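Local coordinates for protein periplasmic beta-glucosidase (PDB 6R5T) that probably hydrolyses terminal, non-reducing beta-D-glucosyl residues of beta-glucosides in the periplasm, releasing beta-D-glucose, at residues I87-L92 with E357-G362; A39-G44 with R59-Q64; T596-Y599 with A603-P606. The protein carries 1 engineered substitution. One frame throughout, in Å; residues are numbered along the deposited sequence.

Contact 1 is a buried seam near the middle of the chain. It sets a loop of the TIM-barrel domain against helix 352-362, and its chemistry is wholly apolar. Contact 2 lies within the barrel domain and is only partly buried. It pairs helices 34-42 and 55-65, mixing apolar packing with an arginine-to-glutamine hydrogen bond. Contact 3 is a partly buried loop-to-loop clasp at the face of the second subunit, made by an asparagine amide on backbone groups. The three share no secondary-structure element. Contacts 2 and 3 lie about 60 Å apart between centres, on opposite sides of the chain's centre; contact 1 is about 38 Å and 32 Å from them.

Contact 1: I87-L92 with E357-G362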
loop_
_atom_site.group_PDB
_atom_site.type_symbol
_atom_site.label_atom_id
_atom_site.label_comp_id
_atom_site.label_asym_id
_atom_site.label_seq_id
_atom_site.Cartn_x
_atom_site.Cartn_y
_atom_site.Cartn_z
ATOM N N ILE A 87 -7.359 -33.594 2.774
ATOM C CA ILE A 87 -7.170 -32.123 2.701
ATOM C C ILE A 87 -8.465 -31.423 3.093
ATOM O O ILE A 87 -9.525 -31.649 2.524
ATOM C CB ILE A 87 -6.647 -31.737 1.322
ATOM C CG1 ILE A 87 -5.401 -32.553 0.943
ATOM C CG2 ILE A 87 -6.395 -30.241 1.295
ATOM C CD1 ILE A 87 -4.329 -32.633 2.041
ATOM N N PHE A 88 -8.351 -30.539 4.066
ATOM C CA PHE A 88 -9.410 -29.657 4.517
ATOM C C PHE A 88 -9.399 -28.424 3.632
ATOM O O PHE A 88 -8.514 -28.197 2.828
ATOM C CB PHE A 88 -9.201 -29.335 5.996
ATOM C CG PHE A 88 -9.343 -30.547 6.885
ATOM C CD1 PHE A 88 -10.580 -30.950 7.357
ATOM C CD2 PHE A 88 -8.239 -31.308 7.210
ATOM C CE1 PHE A 88 -10.716 -32.112 8.108
ATOM C CE2 PHE A 88 -8.363 -32.469 7.964
ATOM C CZ PHE A 88 -9.608 -32.866 8.414
ATOM N N PRO A 89 -10.399 -27.551 3.796
ATOM C CA PRO A 89 -10.305 -26.250 3.121
ATOM C C PRO A 89 -9.000 -25.546 3.465
ATOM O O PRO A 89 -8.445 -25.744 4.535
ATOM C CB PRO A 89 -11.475 -25.442 3.702
ATOM C CG PRO A 89 -12.479 -26.524 4.087
ATOM C CD PRO A 89 -11.624 -27.681 4.557
ATOM N N ILE A 90 -8.593 -24.670 2.558
ATOM C CA ILE A 90 -7.531 -23.699 2.858
ATOM C C ILE A 90 -7.849 -22.957 4.117
ATOM O O ILE A 90 -9.016 -22.781 4.501
ATOM C CB ILE A 90 -7.241 -22.798 1.643
ATOM C CG1 ILE A 90 -8.503 -22.060 1.166
ATOM C CG2 ILE A 90 -6.630 -23.579 0.525
ATOM C CD1 ILE A 90 -8.223 -20.829 0.350
ATOM N N SER A 91 -6.806 -22.459 4.795
ATOM C CA SER A 91 -6.974 -21.745 6.079
ATOM C C SER A 91 -7.976 -20.602 5.964
ATOM O O SER A 91 -8.712 -20.370 6.898
ATOM C CB SER A 91 -5.646 -21.270 6.616
ATOM O OG SER A 91 -4.852 -22.388 6.921
ATOM N N LEU A 92 -7.976 -19.866 4.852
ATOM C CA LEU A 92 -8.885 -18.707 4.781
ATOM C C LEU A 92 -10.330 -19.223 4.836
ATOM O O LEU A 92 -11.194 -18.563 5.387
ATOM C CB LEU A 92 -8.508 -17.953 3.498
ATOM C CG LEU A 92 -9.198 -16.625 3.311
ATOM C CD1 LEU A 92 -8.867 -15.672 4.435
ATOM C CD2 LEU A 92 -8.763 -16.092 1.949
ATOM N N GLU A 357 -17.519 -32.570 6.873
ATOM C CA GLU A 357 -18.178 -31.754 7.940
ATOM C C GLU A 357 -17.464 -30.407 8.084
ATOM O O GLU A 357 -18.129 -29.384 8.237
ATOM C CB GLU A 357 -18.235 -32.528 9.245
ATOM C CG GLU A 357 -19.231 -33.677 9.091
ATOM C CD GLU A 357 -19.440 -34.598 10.275
ATOM O OE1 GLU A 357 -18.660 -34.545 11.219
ATOM O OE2 GLU A 357 -20.402 -35.412 10.202
ATOM N N VAL A 358 -16.145 -30.412 8.078
ATOM C CA VAL A 358 -15.385 -29.151 8.243
ATOM C C VAL A 358 -15.633 -28.274 7.017
ATOM O O VAL A 358 -15.864 -27.057 7.167
ATOM C CB VAL A 358 -13.891 -29.440 8.470
ATOM C CG1 VAL A 358 -13.053 -28.196 8.243
ATOM C CG2 VAL A 358 -13.644 -30.018 9.873
ATOM N N ALA A 359 -15.582 -28.846 5.820
ATOM C CA ALA A 359 -15.705 -28.041 4.582
ATOM C C ALA A 359 -17.097 -27.409 4.482
ATOM O O ALA A 359 -17.193 -26.249 4.052
ATOM C CB ALA A 359 -15.401 -28.851 3.364
ATOM N N ARG A 360 -18.120 -28.040 5.046
ATOM C CA ARG A 360 -19.458 -27.398 5.006
ATOM C C ARG A 360 -19.445 -26.056 5.754
ATOM O O ARG A 360 -20.213 -25.174 5.357
ATOM C CB ARG A 360 -20.510 -28.280 5.706
ATOM C CG ARG A 360 -20.946 -29.528 4.964
ATOM C CD ARG A 360 -21.765 -30.371 5.974
ATOM N NE ARG A 360 -22.110 -31.641 5.351
ATOM C CZ ARG A 360 -22.363 -32.786 5.974
ATOM N NH1 ARG A 360 -22.372 -32.856 7.290
ATOM N NH2 ARG A 360 -22.664 -33.852 5.255
ATOM N N GLU A 361 -18.680 -25.954 6.840
ATOM C CA GLU A 361 -18.746 -24.829 7.772
ATOM C C GLU A 361 -18.113 -23.558 7.208
ATOM O O GLU A 361 -18.450 -22.498 7.708
ATOM C CB GLU A 361 -18.082 -25.185 9.096
ATOM C CG GLU A 361 -18.767 -26.331 9.845
ATOM C CD GLU A 361 -20.210 -26.046 10.257
ATOM O OE1 GLU A 361 -20.564 -24.839 10.401
ATOM O OE2 GLU A 361 -21.000 -27.018 10.366
ATOM N N GLY A 362 -17.247 -23.696 6.222
ATOM C CA GLY A 362 -16.462 -22.579 5.664
ATOM C C GLY A 362 -17.165 -21.914 4.484
ATOM O O GLY A 362 -16.729 -20.816 4.052
#
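The first torsions of Phe-88 and Val-358 bring their side chains together. Phe-88 CG stands opposite its own carbonyl carbon (chi1 -65°), and Val-358 CG1 stands opposite its backbone N (chi1 164°). The contact joins two parts of the family 3 glycosidase fold. Residues 87-92 belong to the link after strand 75-78 of the TIM barrel. Helix 352-362 comes just before strand 364-368, an outer strand of the mixed sheet of the second domain.

The packing is purely apolar, and no hydrogen bond crosses it. Val-358 comes at the edge of the Phe-88 ring, with its CB near the ring plane and 3.8 Å from CD1. Its two methyls divide the work. CG2 lies 4.0 Å from Phe-88 CE1, while CG1 touches Phe-88 CD1 and also reaches Pro-89 CD at 4.0 Å. The two side chains cross at about a right angle, and both methyls lie on the same side of the ring plane, beside its CD1-CE1 edge.

Pro-89 makes the other half of the contact. Its CB is directed toward the helix, and its CG meets Ala-359 CB at 3.8 Å. The CA atoms of Pro-89 and Ala-359 are 5.9 Å apart. Leu-94 of helix 91-95 packs on both Pro-89 and Val-358, and Val-102 of helix 100-116 also touches Val-358. The closest approach of all is Pro-89 CG to Ala-359 CA, at 3.6 Å.

Contact 2: A39-G44 with R59-Q64; sequences ADIRAG and RAMQDQ
Ile-41 and Arg-42 meet Met-61 and Gln-64 where two successive helices of the TIM barrel, 34-42 and 55-65, lie against each other. Strand 48-50 of the parallel barrel sheet lies between them in the chain.

The apolar part is carried by Ile-41, whose two branches part. Its CG2 presses on Gln-64 CB at 3.5 Å. Its CD1 reaches Met-61 SD at 3.7 Å, and the two side chains cross at about a right angle. Met-38, from the same helix as Ile-41, also touches Met-61 and Gln-64.

The polar part is made by Arg-42 and Gln-64, both partly exposed. They run side by side and point the same way. Arg-42 NH1 donates to Gln-64 OE1 over 3.0 Å. The oxygen lies in the guanidinium plane, but the nitrogen stands 39° out of the carbonyl plane, off the lone pairs. The two flat groups are almost perpendicular (89°). Gln-64 is bent at chi2 (-48°), which folds its amide back along its own helix. There Gln-64 NE2 donates to Ala-60 O at 3.1 Å, so both ends of the amide are fixed.

The backbone adds a CA-H...O contact, Arg-42 CA to Gln-64 O at 3.6 Å. Helix 34-42 ends just beyond it in a Schellman motif, where Gly-44, with positive phi, bonds through its N to Ile-41 O at 3.0 Å.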
loop_
_atom_site.group_PDB
_atom_site.type_symbol
_atom_site.label_atom_id
_atom_site.label_comp_id
_atom_site.label_asym_id
_atom_site.label_seq_id
_atom_site.Cartn_x
_atom_site.Cartn_y
_atom_site.Cartn_z
ATOM N N ALA A 39 24.651 -40.730 3.612
ATOM C CA ALA A 39 26.053 -40.802 4.101
ATOM C C ALA A 39 26.255 -39.700 5.138
ATOM O O ALA A 39 26.895 -39.933 6.157
ATOM C CB ALA A 39 27.035 -40.658 2.971
ATOM N N ASP A 40 25.663 -38.531 4.907
ATOM C CA ASP A 40 25.812 -37.416 5.867
ATOM C C ASP A 40 25.096 -37.756 7.159
ATOM O O ASP A 40 25.616 -37.396 8.233
ATOM C CB ASP A 40 25.329 -36.087 5.283
ATOM C CG ASP A 40 26.339 -35.403 4.382
ATOM O OD1 ASP A 40 27.448 -35.947 4.189
ATOM O OD2 ASP A 40 26.002 -34.321 3.861
ATOM N N ILE A 41 23.940 -38.399 7.113
ATOM C CA ILE A 41 23.240 -38.814 8.357
ATOM C C ILE A 41 24.146 -39.788 9.128
ATOM O O ILE A 41 24.291 -39.624 10.347
ATOM C CB ILE A 41 21.875 -39.430 8.068
ATOM C CG1 ILE A 41 20.928 -38.421 7.400
ATOM C CG2 ILE A 41 21.314 -40.051 9.331
ATOM C CD1 ILE A 41 19.725 -39.101 6.764
ATOM N N ARG A 42 24.766 -40.738 8.432
ATOM C CA ARG A 42 25.606 -41.761 9.108
ATOM C C ARG A 42 26.775 -41.053 9.784
ATOM O O ARG A 42 27.249 -41.569 10.788
ATOM C CB ARG A 42 26.096 -42.811 8.107
ATOM C CG ARG A 42 25.010 -43.739 7.565
ATOM C CD ARG A 42 25.598 -44.936 6.782
ATOM N NE ARG A 42 26.239 -44.558 5.530
ATOM C CZ ARG A 42 25.614 -44.481 4.349
ATOM N NH1 ARG A 42 24.318 -44.713 4.247
ATOM N NH2 ARG A 42 26.281 -44.118 3.270
ATOM N N ALA A 43 27.237 -39.919 9.244
ATOM C CA ALA A 43 28.395 -39.141 9.726
ATOM C C ALA A 43 28.007 -38.171 10.852
ATOM O O ALA A 43 28.876 -37.469 11.329
ATOM C CB ALA A 43 28.985 -38.416 8.552
ATOM N N GLY A 44 26.736 -38.080 11.236
ATOM C CA GLY A 44 26.289 -37.123 12.272
ATOM C C GLY A 44 26.170 -35.693 11.741
ATOM O O GLY A 44 26.139 -34.746 12.550
ATOM N N ARG A 59 11.595 -44.163 8.041
ATOM C CA ARG A 59 12.328 -45.232 8.777
ATOM C C ARG A 59 13.731 -45.372 8.183
ATOM O O ARG A 59 14.707 -45.583 8.969
ATOM C CB ARG A 59 11.569 -46.561 8.644
ATOM C CG ARG A 59 10.407 -46.786 9.579
ATOM C CD ARG A 59 10.006 -48.267 9.570
ATOM N NE ARG A 59 10.965 -48.969 10.425
ATOM C CZ ARG A 59 10.846 -49.162 11.727
ATOM N NH1 ARG A 59 9.752 -48.830 12.386
ATOM N NH2 ARG A 59 11.816 -49.778 12.364
ATOM N N ALA A 60 13.879 -45.383 6.854
ATOM C CA ALA A 60 15.177 -45.581 6.162
ATOM C C ALA A 60 16.173 -44.488 6.583
ATOM O O ALA A 60 17.361 -44.780 6.855
ATOM C CB ALA A 60 14.974 -45.613 4.667
ATOM N N MET A 61 15.703 -43.249 6.729
ATOM C CA MET A 61 16.592 -42.176 7.227
ATOM C C MET A 61 16.959 -42.404 8.690
ATOM O O MET A 61 18.158 -42.228 9.065
ATOM C CB MET A 61 15.886 -40.837 7.159
ATOM C CG MET A 61 15.329 -40.586 5.822
ATOM S SD MET A 61 16.647 -40.046 4.852
ATOM C CE MET A 61 15.711 -38.811 3.948
ATOM N N GLN A 62 15.969 -42.676 9.530
ATOM C CA GLN A 62 16.216 -42.864 10.989
ATOM C C GLN A 62 17.181 -44.056 11.176
ATOM O O GLN A 62 18.028 -44.028 12.106
ATOM C CB GLN A 62 14.891 -43.063 11.700
ATOM C CG GLN A 62 14.886 -42.721 13.173
ATOM C CD GLN A 62 15.090 -41.241 13.482
ATOM O OE1 GLN A 62 16.214 -40.788 13.466
ATOM N NE2 GLN A 62 14.034 -40.505 13.841
ATOM N N ASP A 63 17.086 -45.053 10.292
ATOM C CA ASP A 63 17.981 -46.229 10.352
ATOM C C ASP A 63 19.442 -45.809 10.181
ATOM O O ASP A 63 20.303 -46.497 10.740
ATOM C CB ASP A 63 17.620 -47.287 9.323
ATOM C CG ASP A 63 16.367 -48.085 9.631
ATOM O OD1 ASP A 63 15.837 -48.060 10.761
ATOM O OD2 ASP A 63 15.900 -48.720 8.711
ATOM N N GLN A 64 19.732 -44.771 9.406
ATOM C CA GLN A 64 21.117 -44.350 9.120
ATOM C C GLN A 64 21.751 -43.794 10.386
ATOM O O GLN A 64 22.991 -43.800 10.478
ATOM C CB GLN A 64 21.187 -43.334 7.995
ATOM C CG GLN A 64 20.540 -43.833 6.715
ATOM C CD GLN A 64 21.012 -45.224 6.372
ATOM O OE1 GLN A 64 22.215 -45.438 6.205
ATOM N NE2 GLN A 64 20.079 -46.173 6.319
#

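Contact 3: T596-Y599 with A603-P606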
loop_
_atom_site.group_PDB
_atom_site.type_symbol
_atom_site.label_atom_id
_atom_site.label_comp_id
_atom_site.label_asym_id
_atom_site.label_seq_id
_atom_site.Cartn_x
_atom_site.Cartn_y
_atom_site.Cartn_z
ATOM N N THR A 596 -13.837 14.150 1.598
ATOM C CA THR A 596 -13.662 13.041 2.545
ATOM C C THR A 596 -12.632 12.050 1.996
ATOM O O THR A 596 -12.200 12.148 0.845
ATOM C CB THR A 596 -15.009 12.379 2.830
ATOM O OG1 THR A 596 -15.508 11.857 1.594
ATOM C CG2 THR A 596 -16.005 13.340 3.434
ATOM N N SER A 597 -12.296 11.062 2.810
ATOM C CA SER A 597 -11.290 10.039 2.481
ATOM C C SER A 597 -11.961 8.942 1.639
ATOM O O SER A 597 -12.606 8.037 2.190
ATOM C CB SER A 597 -10.638 9.526 3.722
ATOM O OG SER A 597 -9.519 8.730 3.405
ATOM N N ARG A 598 -11.854 9.037 0.324
ATOM C CA ARG A 598 -12.687 8.261 -0.613
ATOM C C ARG A 598 -12.072 8.277 -2.008
ATOM O O ARG A 598 -11.170 9.094 -2.285
ATOM C CB ARG A 598 -14.081 8.836 -0.706
ATOM C CG ARG A 598 -14.090 10.217 -1.354
ATOM C CD ARG A 598 -15.489 10.759 -1.435
ATOM N NE ARG A 598 -16.116 10.067 -2.563
ATOM C CZ ARG A 598 -17.070 10.538 -3.296
ATOM N NH1 ARG A 598 -17.667 11.670 -2.939
ATOM N NH2 ARG A 598 -17.579 9.768 -4.224
ATOM N N TYR A 599 -12.554 7.387 -2.860
ATOM C CA TYR A 599 -12.322 7.463 -4.317
ATOM C C TYR A 599 -13.525 8.115 -4.959
ATOM O O TYR A 599 -14.627 8.037 -4.408
ATOM C CB TYR A 599 -12.137 6.059 -4.893
ATOM C CG TYR A 599 -11.039 5.289 -4.201
ATOM C CD1 TYR A 599 -9.712 5.548 -4.472
ATOM C CD2 TYR A 599 -11.325 4.288 -3.296
ATOM C CE1 TYR A 599 -8.690 4.861 -3.821
ATOM C CE2 TYR A 599 -10.319 3.606 -2.632
ATOM C CZ TYR A 599 -9.006 3.880 -2.890
ATOM O OH TYR A 599 -7.998 3.214 -2.245
ATOM N N ALA A 603 -17.709 3.150 -6.322
ATOM C CA ALA A 603 -18.416 3.158 -5.026
ATOM C C ALA A 603 -17.396 2.858 -3.937
ATOM O O ALA A 603 -16.393 2.189 -4.214
ATOM C CB ALA A 603 -19.547 2.192 -5.016
ATOM N N ASN A 604 -17.622 3.379 -2.767
ATOM C CA ASN A 604 -16.650 3.268 -1.666
ATOM C C ASN A 604 -17.029 2.153 -0.671
ATOM O O ASN A 604 -18.193 1.655 -0.677
ATOM C CB ASN A 604 -16.466 4.626 -1.004
ATOM C CG ASN A 604 -15.615 5.547 -1.872
ATOM O OD1 ASN A 604 -14.385 5.425 -1.870
ATOM N ND2 ASN A 604 -16.290 6.376 -2.669
ATOM N N GLY A 605 -16.067 1.770 0.156
ATOM C CA GLY A 605 -16.251 0.647 1.072
ATOM C C GLY A 605 -16.076 -0.679 0.356
ATOM O O GLY A 605 -16.130 -0.777 -0.878
ATOM N N PRO A 606 -15.921 -1.771 1.129
ATOM C CA PRO A 606 -15.824 -3.092 0.535
ATOM C C PRO A 606 -17.146 -3.478 -0.133
ATOM O O PRO A 606 -18.228 -2.992 0.276
ATOM C CB PRO A 606 -15.537 -3.982 1.753
ATOM C CG PRO A 606 -16.204 -3.280 2.856
ATOM C CD PRO A 606 -15.978 -1.788 2.602
#
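Asn-604 reaches across to Arg-598 and Tyr-599 and makes nearly the whole contact. From CA its CB points at the facing loop. CG is turned opposite the residue's own carbonyl carbon (chi1 -75°), which carries the amide to the backbone of Tyr-599. There Asn-604 CG lies 3.7 Å from both Tyr-599 N and Tyr-599 O.

The branches then separate. Asn-604 OD1 accepts from Tyr-599 N at 2.9 Å. The donor lies in the carbonyl plane, on a lone pair, and the bond is nearly straight (169°). Asn-604 OD1 also touches Arg-598 CB at 3.6 Å and Tyr-599 CD2 at 3.6 Å. The amide and ring planes are nearly parallel, 2° apart, but no stack is formed.

Amide and peptide thus form a two-bond ring, with one side chain pairing both polar groups of a single residue. It links two parts of the irregular loop that runs from helix 545-553 to strand 619-626, in the family 3 C-terminal domain region. This loop borders the second subunit: Tyr-599 OH bonds to Gly-186 O and Arg-188 NH1 of that subunit.

On the other branch, Asn-604 ND2 donates to Tyr-599 O at 2.9 Å, with the acceptor in the amide plane. Tyr-599 O also accepts from Arg-598 NE at 3.1 Å. This second donor stands well above the carbonyl plane, and Arg-598 is bent at chi3 to bring NE there. Asn-604 ND2 is 3.7 Å from Arg-598 NE.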